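Local coordinates for protein thiol-activated cytolysin (Desulfobulbus propionicus, PDB 6NAL) that probably inserts into membranes as a ring-shaped oligomer and forms large pores, as thiol-activated, cholesterol-dependent cytolysins do, at residues Thr44-Thr49 / Thr360-Gly365; Ile368-Ser373 / Arg455-Gly460; Val382-Ile387 / Ile416-Asn421. One frame throughout, in Å; residues are numbered along the deposited sequence.

Contact 1: residues Thr44-Thr49 / Thr360-Gly365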
ATOM      1  N   THR A  44      13.515  11.794   8.965  1.00 51.66           N
ATOM      2  CA  THR A  44      12.792  11.100   7.912  1.00 40.51           C
ATOM      3  C   THR A  44      12.808   9.603   8.151  1.00 42.54           C
ATOM      4  O   THR A  44      13.827   9.021   8.542  1.00 40.72           O
ATOM      5  CB  THR A  44      13.375  11.430   6.552  1.00 41.45           C
ATOM      6  OG1 THR A  44      13.310  12.846   6.381  1.00 48.21           O
ATOM      7  CG2 THR A  44      12.599  10.790   5.460  1.00 44.68           C
ATOM      8  N   TYR A  45      11.646   8.999   7.939  1.00 41.60           N
ATOM      9  CA  TYR A  45      11.405   7.593   8.214  1.00 38.84           C
ATOM     10  C   TYR A  45      11.245   6.873   6.891  1.00 42.18           C
ATOM     11  O   TYR A  45      10.405   7.267   6.069  1.00 38.71           O
ATOM     12  CB  TYR A  45      10.134   7.404   9.019  1.00 36.32           C
ATOM     13  CG  TYR A  45       9.824   5.965   9.449  1.00 32.14           C
ATOM     14  CD1 TYR A  45      10.783   5.164  10.081  1.00 31.27           C
ATOM     15  CD2 TYR A  45       8.555   5.453   9.286  1.00 31.05           C
ATOM     16  CE1 TYR A  45      10.474   3.902  10.520  1.00 27.70           C
ATOM     17  CE2 TYR A  45       8.244   4.177   9.703  1.00 29.08           C
ATOM     18  CZ  TYR A  45       9.214   3.407  10.306  1.00 33.74           C
ATOM     19  OH  TYR A  45       8.883   2.146  10.695  1.00 38.24           O
ATOM     20  N   ILE A  46      12.036   5.825   6.687  1.00 36.88           N
ATOM     21  CA  ILE A  46      12.145   5.212   5.370  1.00 46.17           C
ATOM     22  C   ILE A  46      11.766   3.764   5.535  1.00 35.16           C
ATOM     23  O   ILE A  46      12.436   3.029   6.259  1.00 47.74           O
ATOM     24  CB  ILE A  46      13.549   5.375   4.774  1.00 42.51           C
ATOM     25  CG1 ILE A  46      13.837   6.873   4.603  1.00 43.36           C
ATOM     26  CG2 ILE A  46      13.603   4.679   3.461  1.00 43.16           C
ATOM     27  CD1 ILE A  46      15.269   7.232   4.474  1.00 53.68           C
ATOM     28  N   VAL A  47      10.678   3.353   4.908  1.00 43.18           N
ATOM     29  CA  VAL A  47      10.203   1.980   5.001  1.00 44.06           C
ATOM     30  C   VAL A  47      10.329   1.325   3.628  1.00 40.63           C
ATOM     31  O   VAL A  47       9.828   1.857   2.624  1.00 41.34           O
ATOM     32  CB  VAL A  47       8.752   1.920   5.496  1.00 37.16           C
ATOM     33  CG1 VAL A  47       8.254   0.476   5.533  1.00 44.84           C
ATOM     34  CG2 VAL A  47       8.600   2.561   6.852  1.00 45.54           C
HETATM   35  N   MSE A  48      10.936   0.144   3.606  1.00 43.58           N
HETATM   36  CA  MSE A  48      11.134  -0.580   2.375  1.00 45.57           C
HETATM   37  C   MSE A  48      10.428  -1.912   2.476  1.00 46.51           C
HETATM   38  O   MSE A  48      10.723  -2.729   3.327  1.00 44.79           O
HETATM   39  CB  MSE A  48      12.605  -0.779   2.058  1.00 50.55           C
HETATM   40  CG  MSE A  48      12.779  -1.605   0.761  1.00 72.09           C
HETATM   41 SE   MSE A  48      14.350  -1.218  -0.312  0.47106.12          SE
HETATM   42  CE  MSE A  48      14.736  -3.047  -0.819  1.00 76.00           C
ATOM     43  N   THR A  49       9.484  -2.124   1.570  1.00 45.57           N
ATOM     44  CA  THR A  49       8.693  -3.343   1.501  1.00 46.96           C
ATOM     45  C   THR A  49       9.022  -4.079   0.196  1.00 51.41           C
ATOM     46  O   THR A  49       9.405  -3.463  -0.801  1.00 47.73           O
ATOM     47  CB  THR A  49       7.199  -2.998   1.621  1.00 46.78           C
ATOM     48  OG1 THR A  49       6.444  -4.210   1.731  1.00 66.82           O
ATOM     49  CG2 THR A  49       6.702  -2.159   0.440  1.00 46.61           C
ATOM     50  N   THR A 360       9.867   1.582  -1.610  1.00 44.49           N
ATOM     51  CA  THR A 360      10.384   2.452  -0.577  1.00 46.42           C
ATOM     52  C   THR A 360       9.410   3.616  -0.445  1.00 50.09           C
ATOM     53  O   THR A 360       8.978   4.170  -1.458  1.00 48.12           O
ATOM     54  CB  THR A 360      11.764   2.950  -0.979  1.00 47.47           C
ATOM     55  OG1 THR A 360      12.685   1.851  -1.096  1.00 52.38           O
ATOM     56  CG2 THR A 360      12.243   3.954   0.042  1.00 48.35           C
ATOM     57  N   GLU A 361       9.003   3.926   0.793  1.00 52.38           N
ATOM     58  CA  GLU A 361       8.241   5.126   1.116  1.00 46.80           C
ATOM     59  C   GLU A 361       9.025   5.953   2.117  1.00 40.97           C
ATOM     60  O   GLU A 361       9.603   5.412   3.063  1.00 48.90           O
ATOM     61  CB  GLU A 361       6.861   4.820   1.724  1.00 55.25           C
ATOM     62  CG  GLU A 361       5.879   4.218   0.728  1.00 73.64           C
ATOM     63  CD  GLU A 361       5.017   5.271   0.020  1.00 89.52           C
ATOM     64  OE1 GLU A 361       5.109   5.392  -1.239  1.00 92.78           O
ATOM     65  OE2 GLU A 361       4.239   5.955   0.732  1.00 99.24           O
ATOM     66  N   ARG A 362       9.060   7.253   1.894  1.00 46.81           N
ATOM     67  CA  ARG A 362       9.707   8.197   2.785  1.00 47.21           C
ATOM     68  C   ARG A 362       8.607   9.019   3.444  1.00 42.21           C
ATOM     69  O   ARG A 362       7.728   9.555   2.762  1.00 45.37           O
ATOM     70  CB  ARG A 362      10.710   9.081   2.028  1.00 44.14           C
ATOM     71  CG  ARG A 362      11.814   8.311   1.257  1.00 57.49           C
ATOM     72  CD  ARG A 362      12.773   9.228   0.451  1.00 51.94           C
ATOM     73  NE  ARG A 362      13.530  10.113   1.341  1.00 49.14           N
ATOM     74  CZ  ARG A 362      14.744   9.847   1.808  1.00 57.49           C
ATOM     75  NH1 ARG A 362      15.360   8.723   1.447  1.00 58.45           N
ATOM     76  NH2 ARG A 362      15.347  10.707   2.633  1.00 61.09           N
ATOM     77  N   TYR A 363       8.630   9.060   4.765  1.00 41.26           N
ATOM     78  CA  TYR A 363       7.655   9.792   5.569  1.00 39.17           C
ATOM     79  C   TYR A 363       8.444  10.845   6.335  1.00 36.19           C
ATOM     80  O   TYR A 363       9.335  10.513   7.131  1.00 37.07           O
ATOM     81  CB  TYR A 363       6.906   8.864   6.515  1.00 41.19           C
ATOM     82  CG  TYR A 363       6.205   7.723   5.859  1.00 48.41           C
ATOM     83  CD1 TYR A 363       4.886   7.855   5.452  1.00 49.95           C
ATOM     84  CD2 TYR A 363       6.847   6.495   5.675  1.00 40.03           C
ATOM     85  CE1 TYR A 363       4.206   6.815   4.869  1.00 51.15           C
ATOM     86  CE2 TYR A 363       6.165   5.426   5.084  1.00 44.99           C
ATOM     87  CZ  TYR A 363       4.832   5.613   4.679  1.00 53.24           C
ATOM     88  OH  TYR A 363       4.110   4.605   4.099  1.00 64.00           O
ATOM     89  N   SER A 364       8.197  12.113   6.015  1.00 44.77           N
ATOM     90  CA  SER A 364       8.963  13.184   6.639  1.00 46.57           C
ATOM     91  C   SER A 364       8.488  13.410   8.078  1.00 41.23           C
ATOM     92  O   SER A 364       7.327  13.166   8.425  1.00 39.23           O
ATOM     93  CB  SER A 364       8.864  14.473   5.816  1.00 49.78           C
ATOM     94  OG  SER A 364       7.531  14.937   5.741  1.00 61.58           O
ATOM     95  N   GLY A 365       9.417  13.843   8.920  1.00 51.73           N
ATOM     96  CA  GLY A 365       9.098  14.262  10.263  1.00 44.49           C
ATOM     97  C   GLY A 365       8.274  15.547  10.244  1.00 47.14           C
ATOM     98  O   GLY A 365       7.791  16.025   9.212  1.00 45.96           O
TER
HETATM   99  O   HOH W   1      12.404  14.489   8.150  1.00 52.55           O
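The guanidinium of Arg362 carries Ile46 on one face: CG1 of the isoleucine stands 4.0 Å above the plane, displaced from the middle of the group, and Ile46 CD1 comes within 3.4 Å of Arg362 NH1. A bend at chi3 folds the group back over its antiparallel neighbour, while Thr44 CG2 meets NH2 obliquely. On the reverse side of the sheet the flat groups are Tyr45 and Tyr363. They run side by side and touch obliquely, CD2 to CD2 at 4.1 Å, because Tyr45 has CG anti to its backbone N (chi1 -176°) and Tyr363 has CG anti to its carbonyl carbon (chi1 -56°). Tyr45 O lies at the edge of the Tyr363 ring, near its plane, and Val47 CG2 touches CE2 of that ring obliquely; Arg423 adds a cation-pi contact.

The pairs alternate strictly. Tyr45 with Tyr363 and Val47 with Glu361 are hydrogen-bonded pairs, Ile46 with Arg362 and Met48 with Thr360 non-hydrogen-bonded ones. Tyr363 N gives a nearly straight bond to Tyr45 O (2.8 Å, 165°), in the carbonyl plane, and Glu361 N reaches Val47 O at 2.9 Å. Met48, here selenomethionine, brings its SE to 3.6 Å from Thr360 OG1. Past the last hydrogen-bonded pair, a water bridges Thr44 OG1 and Gly365 N, accepting from the latter.

This is a regular antiparallel pair between two long strands of the elongated cytolysin, next to the beta sandwich. Four main-chain bonds join the strands and side chains pack on both faces. Tyr45 OH bonds to Glu38, and the charges of Arg362 and Glu361 each have a partner outside the pair, Asp41 and Lys359; the Asp41 carboxylate probably offsets the arginine charge held over aliphatic carbon.

Contact 2: residues Ile368-Ser373 / Arg455-Gly460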
ATOM      1  N   ILE A 368       4.930  19.936  16.144  1.00 44.76           N
ATOM      2  CA  ILE A 368       3.736  20.538  16.743  1.00 39.15           C
ATOM      3  C   ILE A 368       4.176  21.702  17.627  1.00 38.59           C
ATOM      4  O   ILE A 368       4.904  21.502  18.605  1.00 38.21           O
ATOM      5  CB  ILE A 368       2.915  19.522  17.552  1.00 34.04           C
ATOM      6  CG1 ILE A 368       2.374  18.407  16.659  1.00 39.74           C
ATOM      7  CG2 ILE A 368       1.741  20.225  18.278  1.00 46.22           C
ATOM      8  CD1 ILE A 368       2.005  17.187  17.421  1.00 42.02           C
ATOM      9  N   ARG A 369       3.749  22.918  17.272  1.00 46.54           N
ATOM     10  CA  ARG A 369       3.985  24.110  18.087  1.00 49.71           C
ATOM     11  C   ARG A 369       2.726  24.425  18.885  1.00 34.08           C
ATOM     12  O   ARG A 369       1.640  24.549  18.317  1.00 40.79           O
ATOM     13  CB  ARG A 369       4.366  25.330  17.234  1.00 52.31           C
ATOM     14  CG  ARG A 369       5.733  25.285  16.565  1.00 59.20           C
ATOM     15  CD  ARG A 369       6.352  26.672  16.476  1.00 79.28           C
ATOM     16  NE  ARG A 369       7.381  26.766  15.434  1.00 85.59           N
ATOM     17  CZ  ARG A 369       8.202  27.805  15.295  1.00 90.48           C
ATOM     18  NH1 ARG A 369       8.120  28.838  16.133  1.00 97.84           N
ATOM     19  NH2 ARG A 369       9.106  27.818  14.326  1.00 99.13           N
ATOM     20  N   LEU A 370       2.866  24.556  20.190  1.00 40.36           N
ATOM     21  CA  LEU A 370       1.765  24.958  21.074  1.00 39.50           C
ATOM     22  C   LEU A 370       2.000  26.382  21.559  1.00 39.40           C
ATOM     23  O   LEU A 370       3.126  26.721  21.901  1.00 42.75           O
ATOM     24  CB  LEU A 370       1.669  24.032  22.274  1.00 34.44           C
ATOM     25  CG  LEU A 370       1.639  22.566  21.827  1.00 37.97           C
ATOM     26  CD1 LEU A 370       1.685  21.752  23.125  1.00 34.68           C
ATOM     27  CD2 LEU A 370       0.410  22.175  20.987  1.00 36.51           C
ATOM     28  N   GLU A 371       0.976  27.229  21.511  1.00 32.80           N
ATOM     29  CA  GLU A 371       1.103  28.612  21.951  1.00 43.71           C
ATOM     30  C   GLU A 371      -0.137  28.981  22.734  1.00 34.36           C
ATOM     31  O   GLU A 371      -1.270  28.713  22.325  1.00 34.33           O
ATOM     32  CB  GLU A 371       1.311  29.564  20.780  1.00 47.86           C
ATOM     33  CG  GLU A 371       2.178  28.905  19.680  1.00 58.58           C
ATOM     34  CD  GLU A 371       2.671  29.857  18.577  1.00 76.65           C
ATOM     35  OE1 GLU A 371       1.868  30.203  17.680  1.00 80.98           O
ATOM     36  OE2 GLU A 371       3.881  30.218  18.587  1.00 90.93           O
ATOM     37  N   HIS A 372       0.116  29.535  23.890  1.00 38.22           N
ATOM     38  CA  HIS A 372      -0.907  29.980  24.808  1.00 37.84           C
ATOM     39  C   HIS A 372      -0.648  31.453  25.073  1.00 41.25           C
ATOM     40  O   HIS A 372       0.429  31.825  25.555  1.00 41.09           O
ATOM     41  CB  HIS A 372      -0.822  29.168  26.079  1.00 39.13           C
ATOM     42  CG  HIS A 372      -1.693  29.648  27.190  1.00 39.06           C
ATOM     43  ND1 HIS A 372      -2.867  30.330  26.978  1.00 34.09           N
ATOM     44  CD2 HIS A 372      -1.579  29.489  28.531  1.00 39.72           C
ATOM     45  CE1 HIS A 372      -3.448  30.562  28.143  1.00 36.62           C
ATOM     46  NE2 HIS A 372      -2.687  30.061  29.103  1.00 40.05           N
ATOM     47  N   SER A 373      -1.612  32.285  24.741  1.00 39.38           N
ATOM     48  CA  SER A 373      -1.539  33.700  25.080  1.00 40.52           C
ATOM     49  C   SER A 373      -2.769  34.141  25.851  1.00 38.12           C
ATOM     50  O   SER A 373      -2.933  35.334  26.093  1.00 45.54           O
ATOM     51  CB  SER A 373      -1.420  34.560  23.824  1.00 37.55           C
ATOM     52  OG  SER A 373      -2.652  34.435  23.117  1.00 51.22           O
ATOM     53  N   ARG A 455       2.427  21.982  12.456  1.00 38.86           N
ATOM     54  CA  ARG A 455       1.082  22.147  12.978  1.00 40.44           C
ATOM     55  C   ARG A 455       1.176  23.070  14.184  1.00 35.88           C
ATOM     56  O   ARG A 455       1.982  22.830  15.090  1.00 43.46           O
ATOM     57  CB  ARG A 455       0.466  20.800  13.355  1.00 44.70           C
ATOM     58  CG  ARG A 455      -0.995  20.927  13.724  1.00 44.86           C
ATOM     59  CD  ARG A 455      -1.658  19.633  14.028  1.00 45.86           C
ATOM     60  NE  ARG A 455      -1.643  18.709  12.895  1.00 47.40           N
ATOM     61  CZ  ARG A 455      -2.566  18.685  11.951  1.00 47.46           C
ATOM     62  NH1 ARG A 455      -3.545  19.568  11.978  1.00 57.09           N
ATOM     63  NH2 ARG A 455      -2.488  17.804  10.968  1.00 53.69           N
ATOM     64  N   THR A 456       0.366  24.126  14.191  1.00 40.53           N
ATOM     65  CA  THR A 456       0.382  25.133  15.246  1.00 41.50           C
ATOM     66  C   THR A 456      -0.990  25.173  15.885  1.00 38.16           C
ATOM     67  O   THR A 456      -1.992  25.253  15.177  1.00 47.56           O
ATOM     68  CB  THR A 456       0.715  26.513  14.691  1.00 42.22           C
ATOM     69  OG1 THR A 456       1.995  26.492  14.065  1.00 48.88           O
ATOM     70  CG2 THR A 456       0.773  27.535  15.786  1.00 47.44           C
ATOM     71  N   VAL A 457      -1.055  25.100  17.206  1.00 40.82           N
ATOM     72  CA  VAL A 457      -2.317  25.305  17.904  1.00 40.23           C
ATOM     73  C   VAL A 457      -2.135  26.467  18.862  1.00 42.34           C
ATOM     74  O   VAL A 457      -1.256  26.427  19.732  1.00 46.45           O
ATOM     75  CB  VAL A 457      -2.822  24.042  18.629  1.00 45.00           C
ATOM     76  CG1 VAL A 457      -2.669  22.808  17.750  1.00 44.73           C
ATOM     77  CG2 VAL A 457      -2.151  23.809  19.907  1.00 47.25           C
ATOM     78  N   SER A 458      -2.933  27.518  18.672  1.00 43.29           N
ATOM     79  CA  SER A 458      -2.879  28.724  19.493  1.00 39.44           C
ATOM     80  C   SER A 458      -4.155  28.824  20.305  1.00 35.69           C
ATOM     81  O   SER A 458      -5.249  28.678  19.763  1.00 42.59           O
ATOM     82  CB  SER A 458      -2.740  29.987  18.637  1.00 47.19           C
ATOM     83  OG  SER A 458      -1.677  29.859  17.718  1.00 52.80           O
ATOM     84  N   ILE A 459      -4.031  29.053  21.582  1.00 34.55           N
ATOM     85  CA  ILE A 459      -5.203  29.417  22.346  1.00 37.94           C
ATOM     86  C   ILE A 459      -4.964  30.818  22.874  1.00 38.14           C
ATOM     87  O   ILE A 459      -3.830  31.212  23.162  1.00 39.08           O
ATOM     88  CB  ILE A 459      -5.522  28.433  23.492  1.00 31.42           C
ATOM     89  CG1 ILE A 459      -4.341  28.273  24.428  1.00 32.53           C
ATOM     90  CG2 ILE A 459      -5.988  27.114  22.938  1.00 36.37           C
ATOM     91  CD1 ILE A 459      -4.699  27.429  25.628  1.00 36.31           C
ATOM     92  N   GLY A 460      -6.037  31.579  22.973  1.00 36.15           N
ATOM     93  CA  GLY A 460      -5.972  32.894  23.564  1.00 34.19           C
ATOM     94  C   GLY A 460      -7.299  33.236  24.193  1.00 35.53           C
ATOM     95  O   GLY A 460      -8.100  32.335  24.510  1.00 33.70           O
TER
HETATM   96  O   HOH W   2      -2.060  32.328  21.133  1.00 49.71           O
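Leu370 lies alongside Val457, both pointing the same way, and its CD2 presses to 3.2 Å from Val457 CG2, closer than two methyls normally approach. In the valine CG1 lies anti to the carbonyl carbon (chi1 -44°), which leaves CG2 in the crowded position between backbone N and carbonyl carbon. Two pairs further on, Ile459 places CG1 in that same crowded position (chi1 56°), which brings Ile459 CG1 obliquely to 3.6 Å from His372 ND1; His372 NE2 is hydrogen-bonded to Tyr376 O. On the reverse side, Glu371 slants across Thr456, OE1 lying 3.5 Å from the methyl CG2.

The backbones are parallel, and Arg369 straddles Thr456: its N gives to Arg455 O (2.8 Å), while its O accepts from Val457 N almost in line with the C=O bond. Glu371 does the same around Ser458. Ile459 O is gripped twice, by Ser373 N at 2.9 Å and by a water that also bonds to Ser373 OG.

Strand 412-418 flanks 368-373 and strand 465-471 flanks 455-460, while Phe380 of strand 378-389 and Ile427 of strand 422-432 cover the Leu370 and Val457 face from the facing sheet of the beta sandwich.

Contact 3: residues Val382-Ile387 / Ile416-Asn421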
ATOM      1  N   VAL A 382      -1.242  16.078  24.249  1.00 34.40           N
ATOM      2  CA  VAL A 382      -0.850  15.653  22.914  1.00 29.17           C
ATOM      3  C   VAL A 382      -0.409  14.197  22.967  1.00 36.32           C
ATOM      4  O   VAL A 382       0.409  13.826  23.808  1.00 32.73           O
ATOM      5  CB  VAL A 382       0.259  16.533  22.335  1.00 31.51           C
ATOM      6  CG1 VAL A 382       0.592  16.018  20.935  1.00 34.06           C
ATOM      7  CG2 VAL A 382      -0.179  17.963  22.298  1.00 35.51           C
ATOM      8  N   THR A 383      -0.998  13.363  22.106  1.00 33.29           N
ATOM      9  CA  THR A 383      -0.694  11.942  22.032  1.00 37.86           C
ATOM     10  C   THR A 383      -0.522  11.539  20.567  1.00 35.94           C
ATOM     11  O   THR A 383      -0.964  12.233  19.650  1.00 33.94           O
ATOM     12  CB  THR A 383      -1.793  11.094  22.704  1.00 39.76           C
ATOM     13  OG1 THR A 383      -2.976  11.160  21.906  1.00 47.48           O
ATOM     14  CG2 THR A 383      -2.074  11.590  24.169  1.00 38.99           C
ATOM     15  N   TRP A 384       0.153  10.424  20.344  1.00 32.44           N
ATOM     16  CA  TRP A 384       0.345   9.936  18.984  1.00 32.65           C
ATOM     17  C   TRP A 384       0.790   8.489  19.042  1.00 38.65           C
ATOM     18  O   TRP A 384       1.109   7.951  20.104  1.00 34.26           O
ATOM     19  CB  TRP A 384       1.368  10.761  18.196  1.00 30.14           C
ATOM     20  CG  TRP A 384       2.734  10.780  18.791  1.00 30.75           C
ATOM     21  CD1 TRP A 384       3.731   9.906  18.551  1.00 32.80           C
ATOM     22  CD2 TRP A 384       3.252  11.737  19.729  1.00 31.37           C
ATOM     23  NE1 TRP A 384       4.837  10.215  19.323  1.00 36.97           N
ATOM     24  CE2 TRP A 384       4.571  11.346  20.043  1.00 39.38           C
ATOM     25  CE3 TRP A 384       2.732  12.883  20.332  1.00 37.74           C
ATOM     26  CZ2 TRP A 384       5.372  12.059  20.936  1.00 33.48           C
ATOM     27  CZ3 TRP A 384       3.530  13.594  21.222  1.00 36.29           C
ATOM     28  CH2 TRP A 384       4.841  13.185  21.501  1.00 35.84           C
ATOM     29  N   ASP A 385       0.842   7.877  17.868  1.00 34.41           N
ATOM     30  CA  ASP A 385       1.286   6.503  17.734  1.00 36.18           C
ATOM     31  C   ASP A 385       2.614   6.486  17.002  1.00 34.44           C
ATOM     32  O   ASP A 385       2.816   7.256  16.071  1.00 36.52           O
ATOM     33  CB  ASP A 385       0.255   5.671  16.971  1.00 37.85           C
ATOM     34  CG  ASP A 385      -0.919   5.214  17.842  1.00 48.82           C
ATOM     35  OD1 ASP A 385      -0.763   5.126  19.106  1.00 55.31           O
ATOM     36  OD2 ASP A 385      -1.989   4.916  17.235  1.00 60.97           O
ATOM     37  N   GLU A 386       3.520   5.611  17.416  1.00 33.97           N
ATOM     38  CA  GLU A 386       4.784   5.442  16.719  1.00 33.27           C
ATOM     39  C   GLU A 386       4.878   4.051  16.098  1.00 41.16           C
ATOM     40  O   GLU A 386       4.658   3.033  16.776  1.00 37.63           O
ATOM     41  CB  GLU A 386       5.957   5.693  17.663  1.00 38.46           C
ATOM     42  CG  GLU A 386       6.223   7.175  17.916  1.00 44.61           C
ATOM     43  CD  GLU A 386       7.245   7.442  19.033  1.00 62.80           C
ATOM     44  OE1 GLU A 386       7.996   6.499  19.410  1.00 57.14           O
ATOM     45  OE2 GLU A 386       7.299   8.609  19.520  1.00 57.81           O
ATOM     46  N   ILE A 387       5.253   4.014  14.817  1.00 38.95           N
ATOM     47  CA  ILE A 387       5.268   2.790  14.039  1.00 36.50           C
ATOM     48  C   ILE A 387       6.687   2.280  13.972  1.00 37.65           C
ATOM     49  O   ILE A 387       7.633   3.045  13.802  1.00 39.67           O
ATOM     50  CB  ILE A 387       4.685   3.045  12.644  1.00 40.09           C
ATOM     51  CG1 ILE A 387       3.168   2.857  12.676  1.00 50.23           C
ATOM     52  CG2 ILE A 387       5.192   2.071  11.631  1.00 52.23           C
ATOM     53  CD1 ILE A 387       2.517   3.533  13.883  1.00 52.36           C
ATOM     54  N   ILE A 416       7.071  20.480  19.851  1.00 41.84           N
ATOM     55  CA  ILE A 416       7.190  19.021  19.982  1.00 43.73           C
ATOM     56  C   ILE A 416       7.707  18.411  18.676  1.00 37.21           C
ATOM     57  O   ILE A 416       6.942  18.302  17.726  1.00 40.23           O
ATOM     58  CB  ILE A 416       5.830  18.412  20.364  1.00 40.17           C
ATOM     59  CG1 ILE A 416       5.330  19.000  21.682  1.00 40.97           C
ATOM     60  CG2 ILE A 416       5.885  16.864  20.453  1.00 40.85           C
ATOM     61  CD1 ILE A 416       3.936  18.682  21.929  1.00 34.74           C
ATOM     62  N   PRO A 417       8.965  18.033  18.539  1.00 41.89           N
ATOM     63  CA  PRO A 417       9.416  17.432  17.269  1.00 46.78           C
ATOM     64  C   PRO A 417       9.087  15.942  17.179  1.00 44.91           C
ATOM     65  O   PRO A 417       9.285  15.174  18.121  1.00 41.52           O
ATOM     66  CB  PRO A 417      10.933  17.671  17.283  1.00 45.60           C
ATOM     67  CG  PRO A 417      11.269  17.540  18.791  1.00 47.71           C
ATOM     68  CD  PRO A 417      10.009  18.013  19.573  1.00 48.12           C
ATOM     69  N   LEU A 418       8.622  15.538  15.994  1.00 51.48           N
ATOM     70  CA  LEU A 418       8.210  14.178  15.688  1.00 37.77           C
ATOM     71  C   LEU A 418       8.926  13.660  14.449  1.00 38.48           C
ATOM     72  O   LEU A 418       9.056  14.369  13.448  1.00 48.13           O
ATOM     73  CB  LEU A 418       6.698  14.147  15.469  1.00 37.31           C
ATOM     74  CG  LEU A 418       5.896  14.373  16.764  1.00 47.41           C
ATOM     75  CD1 LEU A 418       4.440  14.573  16.376  1.00 46.14           C
ATOM     76  CD2 LEU A 418       6.028  13.219  17.756  1.00 43.47           C
ATOM     77  N   ARG A 419       9.325  12.399  14.502  1.00 38.83           N
ATOM     78  CA  ARG A 419       9.884  11.734  13.347  1.00 38.27           C
ATOM     79  C   ARG A 419       8.776  11.155  12.495  1.00 34.25           C
ATOM     80  O   ARG A 419       7.627  11.088  12.889  1.00 37.61           O
ATOM     81  CB  ARG A 419      10.861  10.666  13.787  1.00 42.91           C
ATOM     82  CG  ARG A 419      11.949  11.264  14.651  1.00 50.38           C
ATOM     83  CD  ARG A 419      13.154  10.360  14.777  1.00 46.53           C
ATOM     84  NE  ARG A 419      12.815   9.160  15.531  1.00 49.38           N
ATOM     85  CZ  ARG A 419      13.606   8.093  15.603  1.00 52.43           C
ATOM     86  NH1 ARG A 419      14.771   8.112  14.965  1.00 47.30           N
ATOM     87  NH2 ARG A 419      13.237   7.026  16.303  1.00 44.76           N
ATOM     88  N   GLY A 420       9.142  10.758  11.283  1.00 43.94           N
ATOM     89  CA  GLY A 420       8.199  10.310  10.274  1.00 38.13           C
ATOM     90  C   GLY A 420       7.469   9.023  10.611  1.00 37.72           C
ATOM     91  O   GLY A 420       6.496   8.685   9.929  1.00 33.66           O
ATOM     92  N   ASN A 421       7.904   8.298  11.634  1.00 34.37           N
ATOM     93  CA  ASN A 421       7.142   7.152  12.096  1.00 32.17           C
ATOM     94  C   ASN A 421       5.964   7.513  13.011  1.00 35.59           C
ATOM     95  O   ASN A 421       5.238   6.612  13.435  1.00 35.58           O
ATOM     96  CB  ASN A 421       8.091   6.171  12.784  1.00 39.64           C
ATOM     97  CG  ASN A 421       8.739   6.747  14.015  1.00 41.98           C
ATOM     98  OD1 ASN A 421       9.016   7.949  14.100  1.00 42.55           O
ATOM     99  ND2 ASN A 421       9.006   5.880  14.981  1.00 39.73           N
TER
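Two sheets of the beta sandwich face each other here, strand 382-387 from one and the end of strand 412-418 from the other, with their axes 10.8 Å apart and nearly aligned. The main bump is Leu418. It reaches tip to tip toward Trp384 and sets Leu418 CD2 over one face of the indole, displaced from its middle, in a CH-pi contact 3.6 Å from the centroid of the six-membered ring. The fit is close: Leu418 CD2 comes to 3.3 Å from Trp384 CE2. Trp384 presents this face because CG occupies the crowded position between backbone N and carbonyl carbon (chi1 60°). Val382 CG1 and Glu386 CG lie at the edge of the ring, in plane.

The hollow between the six-membered ring and Val382 is filled by Ile416: Ile416 CG2 crosses obliquely to Trp384 CH2 at 4.0 Å, and CD1 meets Val382 CG2 tip to tip. Ile368 and Leu370 of strand 349-372 pack against these residues and continue the apolar layer. Glu386 fixes the rotation of the indole: Trp384 NE1 donates to Glu386 OE2 at 2.9 Å in an almost straight bond (176°), in the ring plane and on the anti lone pair of Glu386 OE2.

Beyond Leu418 the second segment leaves its strand, and Asn421 climbs to the opposite backbone. Its side chain, also in the crowded position, packs Asn421 CB 3.3 Å from Ile387 O, to which Asn421 ND2 gives a weak bond. Tyr45 covers Ile387 and Asn421 at this end. Asn421 O in turn accepts Ile387 N at 2.9 Å, with the donor 28° above the carbonyl plane and so not on a lone pair.

Overall arrangement
Strand 349-372 supplies one side of both contact 1 and contact 2, whose centres lie about 28 Å apart, and so passes from the part paired with strand 44-59 into the beta sandwich. Contact 1 is a surface contact, antiparallel, with two charged side chains, each paired outside the contact. Contact 2, parallel and partly buried, has a largely apolar, buried face that also takes in Arg455 and His372, and a polar outer one. Contact 3 is buried and joins facing sheets through side chains, with backbone bonding confined to one end. It meets contact 2 through Ile368 and Leu370, Ile368 O probably bonding to Ile416 N, and contact 1 where Tyr45 and Tyr363 pack on Gly420.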